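Local structure of molybdopterin-guanine dinucleotide biosynthesis protein B (MobB) (Archaeoglobus fulgidus, 2F1R) at residues V63-P68 against A72-V77. The protein probably binds GTP and is thought to take part in the biosynthesis of the molybdopterin-guanine dinucleotide cofactor. Residues are numbered along the deposited sequence; the frame is centred on the assembly and turned at random.
Sequences VVIASP and AFIRRV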
# COMPACT_ATOMS: atom_id res chain seq x y z
N VAL A 63 -4.68 6.63 2.47
CA VAL A 63 -4.90 6.83 1.05
C VAL A 63 -4.73 5.52 0.24
O VAL A 63 -3.76 4.79 0.45
CB VAL A 63 -3.93 7.92 0.53
CG1 VAL A 63 -4.04 8.08 -1.00
CG2 VAL A 63 -4.26 9.27 1.22
N VAL A 64 -5.69 5.23 -0.64
CA VAL A 64 -5.52 4.15 -1.64
C VAL A 64 -5.47 4.77 -3.02
O VAL A 64 -6.37 5.51 -3.39
CB VAL A 64 -6.64 3.05 -1.58
CG1 VAL A 64 -6.48 2.05 -2.71
CG2 VAL A 64 -6.61 2.29 -0.29
N ILE A 65 -4.39 4.51 -3.74
CA ILE A 65 -4.28 4.93 -5.13
C ILE A 65 -4.51 3.70 -5.97
O ILE A 65 -3.74 2.74 -5.91
CB ILE A 65 -2.93 5.58 -5.43
CG1 ILE A 65 -2.65 6.65 -4.40
CG2 ILE A 65 -2.96 6.28 -6.78
CD1 ILE A 65 -1.31 7.39 -4.57
N ALA A 66 -5.62 3.71 -6.71
CA ALA A 66 -6.08 2.54 -7.47
C ALA A 66 -5.89 2.79 -8.94
O ALA A 66 -6.11 3.91 -9.45
CB ALA A 66 -7.55 2.24 -7.16
N SER A 67 -5.45 1.76 -9.63
CA SER A 67 -5.29 1.81 -11.07
C SER A 67 -5.67 0.45 -11.50
O SER A 67 -5.85 -0.42 -10.64
CB SER A 67 -3.86 2.13 -11.44
OG SER A 67 -3.07 0.96 -11.59
N PRO A 68 -5.80 0.23 -12.84
CA PRO A 68 -6.23 -1.06 -13.30
C PRO A 68 -5.29 -2.19 -12.97
O PRO A 68 -5.75 -3.29 -12.87
CB PRO A 68 -6.30 -0.89 -14.83
CG PRO A 68 -6.39 0.61 -15.02
CD PRO A 68 -5.55 1.17 -13.96
N ALA A 72 -1.68 1.16 -4.44
CA ALA A 72 -0.78 1.63 -3.38
C ALA A 72 -1.67 2.00 -2.23
O ALA A 72 -2.67 2.70 -2.44
CB ALA A 72 0.04 2.85 -3.85
N PHE A 73 -1.38 1.46 -1.06
CA PHE A 73 -2.05 1.80 0.22
C PHE A 73 -1.02 2.48 1.12
O PHE A 73 0.04 1.91 1.43
CB PHE A 73 -2.67 0.53 0.87
CG PHE A 73 -3.54 0.79 2.14
CD1 PHE A 73 -4.24 2.01 2.33
CD2 PHE A 73 -3.71 -0.22 3.10
CE1 PHE A 73 -5.04 2.23 3.49
CE2 PHE A 73 -4.54 -0.03 4.24
CZ PHE A 73 -5.20 1.21 4.44
N ILE A 74 -1.31 3.72 1.49
CA ILE A 74 -0.44 4.52 2.34
C ILE A 74 -1.21 4.84 3.61
O ILE A 74 -2.31 5.37 3.54
CB ILE A 74 -0.04 5.80 1.62
CG1 ILE A 74 0.42 5.45 0.18
CG2 ILE A 74 1.04 6.56 2.45
CD1 ILE A 74 0.56 6.64 -0.79
N ARG A 75 -0.66 4.46 4.76
CA ARG A 75 -1.38 4.61 6.01
C ARG A 75 -0.55 4.88 7.27
O ARG A 75 0.53 4.35 7.43
CB ARG A 75 -2.28 3.40 6.23
CG ARG A 75 -1.55 2.13 6.40
CD ARG A 75 -2.50 1.15 7.00
NE ARG A 75 -2.48 1.14 8.43
CZ ARG A 75 -3.49 0.69 9.17
NH1 ARG A 75 -4.61 0.27 8.59
NH2 ARG A 75 -3.38 0.70 10.51
N ARG A 76 -1.08 5.70 8.16
CA ARG A 76 -0.42 5.99 9.44
C ARG A 76 -0.35 4.76 10.36
O ARG A 76 -1.32 3.96 10.51
CB ARG A 76 -1.04 7.25 10.12
CG ARG A 76 -2.52 7.11 10.55
CD ARG A 76 -3.36 8.43 10.45
NE ARG A 76 -3.51 8.81 9.05
CZ ARG A 76 -3.07 9.95 8.51
NH1 ARG A 76 -2.48 10.86 9.25
NH2 ARG A 76 -3.17 10.16 7.21
N VAL A 77 0.83 4.54 10.92
CA VAL A 77 0.97 3.52 11.95
C VAL A 77 1.61 4.09 13.23
O VAL A 77 2.29 5.09 13.16
CB VAL A 77 1.83 2.30 11.43
CG1 VAL A 77 1.11 1.64 10.28
CG2 VAL A 77 3.27 2.74 11.04
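V63 and I74 bond to each other twice through their backbones, as do I65 and A72. These are the two hydrogen-bonded pairs of an antiparallel beta hairpin, and V64 with F73 is the non-hydrogen-bonded pair between them. V63 N to I74 O and I74 N to V63 O are both 2.9 Å and nearly straight. In the other pair I65 N lies 2.8 Å from A72 O, and A72 N returns a bond to I65 O. CA-H...O contacts add to them, such as V64 CA to A72 O at 3.3 Å.

Apolar contacts lie on both faces. On one, V64 CG2 meets F73 CD1 at 3.5 Å, oblique to the ring. With CG anti to the backbone N (chi1 -174°), the F73 ring turns its edge to the carbonyl of V63, whose O lies near the ring plane, 3.4 Å from F73 CD1. R75 CB sits over one ring face, toward the rim. On the other face I65 CD1 touches I74 CD1 at 4.3 Å, and I65 CB lies beside A72 CB. There helix 52-59 packs on V63 and I65.

Each strand also pairs with a parallel strand of the second subunit, so the sheet runs on across the interface. The backbone bonds set the register. The apolar side chains pack one face against helix 52-59 and the other, through F73, against Y96 of the second subunit. This is consistent with a hairpin that joins the subunits through a shared sheet.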